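Local coordinates for lipopolysaccharide heptosyltransferase 2 (Escherichia coli, PDB 1PSW), which transfers the second heptose from ADP-L-glycero-beta-D-manno-heptose onto the heptosyl-Kdo2-lipid A module while the lipopolysaccharide core is being built, at residues Tyr81-Leu95 and Ile102-Leu116. Sequence-based numbering, arbitrary orientation.
Sequences YDRAYVLPNSFKSAL and IPHRTGWRGEMRYGL
Leu116 packs on the 3-10 segment 92-94 and the residues at either end of it, and its atoms can be taken in order. CB sits tightly on the methyl of Ala94, 3.4 Å from Ala94 CB. With CG anti to the carbonyl carbon (chi1 -48°), CG is carried toward Ala94 O and Phe91 CE1. CD1 comes nearest to Phe91 O (3.1 Å) and also touches Phe91 CE1, Ala94 CB and Leu95 CD2, the Phe91 and Leu116 side chains crossing at about a right angle; CD2 meets Leu95 CD2. A water donates to both Ala94 O and Leu116 O, and Leu116 O also takes the NE proton of Arg105. Strands 83-86 and 104-108 run parallel, the two strands of a beta-alpha-beta unit connected through helix 95-99, in the N-terminal Rossmann-like sheet of a GT-B glycosyltransferase. Thr106 bonds strand 83-86 through both its N and its O: N reaches Ala84 O almost straight (2.8 Å, 175°), and O receives Val86 N. On one face Ile102 CD1 rests on Ala84 CB at 3.6 Å; on the other, Thr106 CB lies beside the ring of Tyr85. Past the strands Glu111 N bonds Asn89 O, and Glu111 OE1 accepts Phe91 N (2.8 Å) from above the carboxylate plane. Arg113 places its guanidinium, whose exact position is doubtful, beside residues 86-89; a leucine here would probably leave Val86 O and Pro88 O without the positive charge now near them.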
loop_
_atom_site.group_PDB
_atom_site.type_symbol
_atom_site.label_atom_id
_atom_site.label_comp_id
_atom_site.label_asym_id
_atom_site.label_seq_id
_atom_site.Cartn_x
_atom_site.Cartn_y
_atom_site.Cartn_z
ATOM N N TYR A 81 -7.392 -0.903 -26.695
ATOM C CA TYR A 81 -6.794 0.067 -25.791
ATOM C C TYR A 81 -6.035 1.128 -26.573
ATOM O O TYR A 81 -5.255 0.817 -27.475
ATOM C CB TYR A 81 -5.840 -0.628 -24.818
ATOM C CG TYR A 81 -6.536 -1.457 -23.773
ATOM C CD1 TYR A 81 -7.325 -0.857 -22.787
ATOM C CD2 TYR A 81 -6.410 -2.845 -23.764
ATOM C CE1 TYR A 81 -7.971 -1.626 -21.817
ATOM C CE2 TYR A 81 -7.051 -3.616 -22.804
ATOM C CZ TYR A 81 -7.828 -3.000 -21.835
ATOM O OH TYR A 81 -8.461 -3.765 -20.886
ATOM N N ASP A 82 -6.280 2.383 -26.219
ATOM C CA ASP A 82 -5.628 3.515 -26.860
ATOM C C ASP A 82 -4.202 3.683 -26.331
ATOM O O ASP A 82 -3.270 3.956 -27.089
ATOM C CB ASP A 82 -6.414 4.800 -26.584
ATOM C CG ASP A 82 -7.787 4.803 -27.233
ATOM O OD1 ASP A 82 -7.857 4.689 -28.471
ATOM O OD2 ASP A 82 -8.794 4.924 -26.507
ATOM N N ARG A 83 -4.041 3.524 -25.021
ATOM C CA ARG A 83 -2.734 3.669 -24.387
ATOM C C ARG A 83 -2.460 2.555 -23.391
ATOM O O ARG A 83 -3.369 1.841 -22.972
ATOM C CB ARG A 83 -2.647 5.001 -23.642
ATOM C CG ARG A 83 -2.794 6.236 -24.497
ATOM C CD ARG A 83 -2.544 7.480 -23.660
ATOM N NE ARG A 83 -2.390 8.675 -24.483
ATOM C CZ ARG A 83 -1.943 9.839 -24.030
ATOM N NH1 ARG A 83 -1.603 9.966 -22.753
ATOM N NH2 ARG A 83 -1.831 10.876 -24.851
ATOM N N ALA A 84 -1.195 2.419 -23.010
ATOM C CA ALA A 84 -0.799 1.421 -22.032
ATOM C C ALA A 84 0.319 1.989 -21.168
ATOM O O ALA A 84 1.178 2.728 -21.653
ATOM C CB ALA A 84 -0.333 0.152 -22.729
ATOM N N TYR A 85 0.290 1.657 -19.882
ATOM C CA TYR A 85 1.308 2.112 -18.937
ATOM C C TYR A 85 1.835 0.888 -18.201
ATOM O O TYR A 85 1.065 0.137 -17.606
ATOM C CB TYR A 85 0.714 3.105 -17.927
ATOM C CG TYR A 85 0.282 4.423 -18.528
ATOM C CD1 TYR A 85 1.178 5.488 -18.654
ATOM C CD2 TYR A 85 -1.010 4.592 -19.019
ATOM C CE1 TYR A 85 0.795 6.682 -19.257
ATOM C CE2 TYR A 85 -1.397 5.786 -19.626
ATOM C CZ TYR A 85 -0.493 6.822 -19.744
ATOM O OH TYR A 85 -0.865 7.996 -20.362
ATOM N N VAL A 86 3.145 0.684 -18.250
ATOM C CA VAL A 86 3.759 -0.452 -17.578
ATOM C C VAL A 86 4.469 0.070 -16.338
ATOM O O VAL A 86 5.435 0.829 -16.442
ATOM C CB VAL A 86 4.770 -1.167 -18.509
ATOM C CG1 VAL A 86 5.320 -2.417 -17.838
ATOM C CG2 VAL A 86 4.091 -1.537 -19.823
ATOM N N LEU A 87 3.987 -0.331 -15.161
ATOM C CA LEU A 87 4.553 0.143 -13.893
ATOM C C LEU A 87 5.683 -0.704 -13.330
ATOM O O LEU A 87 6.609 -0.176 -12.720
ATOM C CB LEU A 87 3.428 0.317 -12.864
ATOM C CG LEU A 87 2.320 1.278 -13.333
ATOM C CD1 LEU A 87 1.288 1.500 -12.221
ATOM C CD2 LEU A 87 2.944 2.609 -13.749
ATOM N N PRO A 88 5.622 -2.031 -13.511
ATOM C CA PRO A 88 6.724 -2.837 -12.977
ATOM C C PRO A 88 7.968 -2.490 -13.795
ATOM O O PRO A 88 7.855 -1.854 -14.845
ATOM C CB PRO A 88 6.253 -4.273 -13.219
ATOM C CG PRO A 88 4.754 -4.150 -13.166
ATOM C CD PRO A 88 4.509 -2.891 -13.950
ATOM N N ASN A 89 9.147 -2.886 -13.329
ATOM C CA ASN A 89 10.374 -2.592 -14.062
ATOM C C ASN A 89 10.847 -3.779 -14.896
ATOM O O ASN A 89 11.653 -3.610 -15.804
ATOM C CB ASN A 89 11.491 -2.184 -13.094
ATOM C CG ASN A 89 11.299 -0.786 -12.537
ATOM O OD1 ASN A 89 11.351 0.200 -13.274
ATOM N ND2 ASN A 89 11.071 -0.694 -11.232
ATOM N N SER A 90 10.338 -4.970 -14.595
ATOM C CA SER A 90 10.746 -6.171 -15.313
ATOM C C SER A 90 10.529 -6.046 -16.813
ATOM O O SER A 90 9.604 -5.377 -17.275
ATOM C CB SER A 90 9.988 -7.391 -14.798
ATOM O OG SER A 90 8.657 -7.383 -15.262
ATOM N N PHE A 91 11.407 -6.692 -17.569
ATOM C CA PHE A 91 11.332 -6.690 -19.018
ATOM C C PHE A 91 10.042 -7.360 -19.497
ATOM O O PHE A 91 9.301 -6.793 -20.295
ATOM C CB PHE A 91 12.548 -7.430 -19.586
ATOM C CG PHE A 91 12.331 -7.997 -20.959
ATOM C CD1 PHE A 91 12.227 -7.163 -22.069
ATOM C CD2 PHE A 91 12.206 -9.371 -21.137
ATOM C CE1 PHE A 91 12.010 -7.693 -23.337
ATOM C CE2 PHE A 91 11.989 -9.912 -22.397
ATOM C CZ PHE A 91 11.888 -9.069 -23.499
ATOM N N LYS A 92 9.781 -8.563 -19.001
ATOM C CA LYS A 92 8.602 -9.320 -19.401
ATOM C C LYS A 92 7.276 -8.619 -19.112
ATOM O O LYS A 92 6.280 -8.871 -19.795
ATOM C CB LYS A 92 8.608 -10.689 -18.723
ATOM C CG LYS A 92 8.413 -10.639 -17.220
ATOM C CD LYS A 92 8.467 -12.027 -16.605
ATOM C CE LYS A 92 8.078 -11.985 -15.133
ATOM N NZ LYS A 92 8.101 -13.334 -14.494
ATOM N N SER A 93 7.254 -7.738 -18.114
ATOM C CA SER A 93 6.014 -7.040 -17.767
ATOM C C SER A 93 5.483 -6.145 -18.887
ATOM O O SER A 93 4.291 -5.852 -18.930
ATOM C CB SER A 93 6.196 -6.210 -16.484
ATOM O OG SER A 93 6.964 -5.039 -16.717
ATOM N N ALA A 94 6.353 -5.718 -19.799
ATOM C CA ALA A 94 5.912 -4.866 -20.897
ATOM C C ALA A 94 5.584 -5.639 -22.177
ATOM O O ALA A 94 5.311 -5.040 -23.218
ATOM C CB ALA A 94 6.964 -3.801 -21.182
ATOM N N LEU A 95 5.596 -6.964 -22.098
ATOM C CA LEU A 95 5.306 -7.792 -23.265
ATOM C C LEU A 95 3.835 -7.759 -23.680
ATOM O O LEU A 95 3.518 -7.528 -24.848
ATOM C CB LEU A 95 5.737 -9.238 -23.002
ATOM C CG LEU A 95 7.250 -9.499 -23.067
ATOM C CD1 LEU A 95 7.556 -10.929 -22.637
ATOM C CD2 LEU A 95 7.742 -9.249 -24.490
ATOM N N ILE A 102 -1.294 -2.328 -28.808
ATOM C CA ILE A 102 -1.541 -0.967 -28.332
ATOM C C ILE A 102 -0.510 -0.012 -28.932
ATOM O O ILE A 102 0.694 -0.218 -28.786
ATOM C CB ILE A 102 -1.477 -0.912 -26.796
ATOM C CG1 ILE A 102 -2.436 -1.955 -26.215
ATOM C CG2 ILE A 102 -1.847 0.483 -26.307
ATOM C CD1 ILE A 102 -2.297 -2.175 -24.722
ATOM N N PRO A 103 -0.973 1.055 -29.607
ATOM C CA PRO A 103 -0.098 2.044 -30.244
ATOM C C PRO A 103 0.847 2.818 -29.337
ATOM O O PRO A 103 2.013 3.024 -29.684
ATOM C CB PRO A 103 -1.084 2.961 -30.958
ATOM C CG PRO A 103 -2.275 2.927 -30.051
ATOM C CD PRO A 103 -2.386 1.452 -29.737
ATOM N N HIS A 104 0.348 3.249 -28.185
ATOM C CA HIS A 104 1.151 4.024 -27.242
ATOM C C HIS A 104 1.406 3.260 -25.950
ATOM O O HIS A 104 0.492 3.016 -25.168
ATOM C CB HIS A 104 0.441 5.344 -26.935
ATOM C CG HIS A 104 0.113 6.145 -28.155
ATOM N ND1 HIS A 104 -0.683 5.662 -29.172
ATOM C CD2 HIS A 104 0.483 7.393 -28.529
ATOM C CE1 HIS A 104 -0.791 6.578 -30.117
ATOM N NE2 HIS A 104 -0.093 7.639 -29.752
ATOM N N ARG A 105 2.663 2.896 -25.736
ATOM C CA ARG A 105 3.062 2.150 -24.553
ATOM C C ARG A 105 4.121 2.930 -23.771
ATOM O O ARG A 105 5.257 3.072 -24.223
ATOM C CB ARG A 105 3.595 0.784 -24.980
ATOM C CG ARG A 105 2.640 0.043 -25.917
ATOM C CD ARG A 105 3.160 -1.338 -26.293
ATOM N NE ARG A 105 4.387 -1.280 -27.091
ATOM C CZ ARG A 105 4.471 -0.749 -28.307
ATOM N NH1 ARG A 105 3.398 -0.222 -28.883
ATOM N NH2 ARG A 105 5.628 -0.747 -28.953
ATOM N N THR A 106 3.733 3.420 -22.593
ATOM C CA THR A 106 4.606 4.235 -21.742
ATOM C C THR A 106 5.110 3.559 -20.468
ATOM O O THR A 106 4.440 2.699 -19.899
ATOM C CB THR A 106 3.882 5.525 -21.311
ATOM O OG1 THR A 106 3.317 6.165 -22.462
ATOM C CG2 THR A 106 4.854 6.478 -20.622
ATOM N N GLY A 107 6.292 3.977 -20.018
ATOM C CA GLY A 107 6.872 3.428 -18.806
ATOM C C GLY A 107 8.329 3.809 -18.648
ATOM O O GLY A 107 8.979 4.194 -19.619
ATOM N N TRP A 108 8.849 3.727 -17.426
ATOM C CA TRP A 108 10.255 4.054 -17.216
ATOM C C TRP A 108 11.074 2.948 -17.869
ATOM O O TRP A 108 10.611 1.817 -17.995
ATOM C CB TRP A 108 10.581 4.156 -15.724
ATOM C CG TRP A 108 9.856 5.285 -15.057
ATOM C CD1 TRP A 108 8.695 5.210 -14.339
ATOM C CD2 TRP A 108 10.219 6.673 -15.092
ATOM N NE1 TRP A 108 8.313 6.467 -13.924
ATOM C CE2 TRP A 108 9.230 7.381 -14.373
ATOM C CE3 TRP A 108 11.286 7.388 -15.660
ATOM C CZ2 TRP A 108 9.271 8.766 -14.210
ATOM C CZ3 TRP A 108 11.328 8.771 -15.494
ATOM C CH2 TRP A 108 10.324 9.443 -14.775
ATOM N N ARG A 109 12.284 3.280 -18.293
ATOM C CA ARG A 109 13.148 2.315 -18.962
ATOM C C ARG A 109 13.252 0.964 -18.257
ATOM O O ARG A 109 13.165 -0.077 -18.904
ATOM C CB ARG A 109 14.541 2.915 -19.159
ATOM C CG ARG A 109 15.455 2.087 -20.044
ATOM C CD ARG A 109 16.690 2.882 -20.436
ATOM N NE ARG A 109 17.502 3.258 -19.282
ATOM C CZ ARG A 109 18.577 4.036 -19.355
ATOM N NH1 ARG A 109 18.962 4.519 -20.528
ATOM N NH2 ARG A 109 19.266 4.329 -18.260
ATOM N N GLY A 110 13.433 0.971 -16.940
ATOM C CA GLY A 110 13.539 -0.285 -16.215
ATOM C C GLY A 110 14.621 -1.189 -16.782
ATOM O O GLY A 110 15.761 -0.757 -16.943
ATOM N N GLU A 111 14.273 -2.437 -17.093
ATOM C CA GLU A 111 15.238 -3.381 -17.650
ATOM C C GLU A 111 15.383 -3.224 -19.159
ATOM O O GLU A 111 15.076 -4.145 -19.917
ATOM C CB GLU A 111 14.829 -4.823 -17.352
ATOM C CG GLU A 111 14.552 -5.119 -15.895
ATOM C CD GLU A 111 14.431 -6.611 -15.626
ATOM O OE1 GLU A 111 13.861 -7.332 -16.477
ATOM O OE2 GLU A 111 14.892 -7.059 -14.555
HETATM N N MSE A 112 15.835 -2.048 -19.585
HETATM C CA MSE A 112 16.048 -1.753 -20.999
HETATM C C MSE A 112 14.863 -2.135 -21.878
HETATM O O MSE A 112 15.013 -2.920 -22.811
HETATM C CB MSE A 112 17.290 -2.491 -21.504
HETATM C CG MSE A 112 18.502 -2.404 -20.588
HETATM SE SE MSE A 112 18.983 -0.585 -20.130
HETATM C CE MSE A 112 18.850 -0.737 -18.202
ATOM N N ARG A 113 13.691 -1.576 -21.593
ATOM C CA ARG A 113 12.501 -1.892 -22.375
ATOM C C ARG A 113 12.349 -1.023 -23.621
ATOM O O ARG A 113 11.245 -0.593 -23.954
ATOM C CB ARG A 113 11.255 -1.765 -21.497
ATOM C CG ARG A 113 11.179 -2.808 -20.389
ATOM C CD ARG A 113 11.082 -2.165 -19.013
ATOM N NE ARG A 113 9.875 -1.356 -18.870
ATOM C CZ ARG A 113 9.587 -0.618 -17.802
ATOM N NH1 ARG A 113 10.420 -0.583 -16.775
ATOM N NH2 ARG A 113 8.466 0.087 -17.754
ATOM N N TYR A 114 13.454 -0.786 -24.321
ATOM C CA TYR A 114 13.425 0.040 -25.525
ATOM C C TYR A 114 12.544 -0.493 -26.652
ATOM O O TYR A 114 12.211 0.239 -27.580
ATOM C CB TYR A 114 14.843 0.262 -26.055
ATOM C CG TYR A 114 15.639 1.260 -25.258
ATOM C CD1 TYR A 114 16.652 0.848 -24.390
ATOM C CD2 TYR A 114 15.383 2.627 -25.373
ATOM C CE1 TYR A 114 17.390 1.778 -23.663
ATOM C CE2 TYR A 114 16.115 3.556 -24.647
ATOM C CZ TYR A 114 17.116 3.128 -23.798
ATOM O OH TYR A 114 17.852 4.053 -23.092
ATOM N N GLY A 115 12.172 -1.762 -26.585
ATOM C CA GLY A 115 11.328 -2.307 -27.630
ATOM C C GLY A 115 9.859 -2.345 -27.250
ATOM O O GLY A 115 8.991 -1.864 -27.984
ATOM N N LEU A 116 9.580 -2.919 -26.088
ATOM C CA LEU A 116 8.215 -3.038 -25.611
ATOM C C LEU A 116 7.580 -1.686 -25.322
ATOM O O LEU A 116 6.357 -1.568 -25.298
ATOM C CB LEU A 116 8.194 -3.909 -24.358
ATOM C CG LEU A 116 8.983 -5.212 -24.488
ATOM C CD1 LEU A 116 8.773 -6.047 -23.239
ATOM C CD2 LEU A 116 8.525 -5.985 -25.724
HETATM O O HOH W 1 7.304 2.665 -15.542
HETATM O O HOH W 2 4.545 -2.593 -23.746
#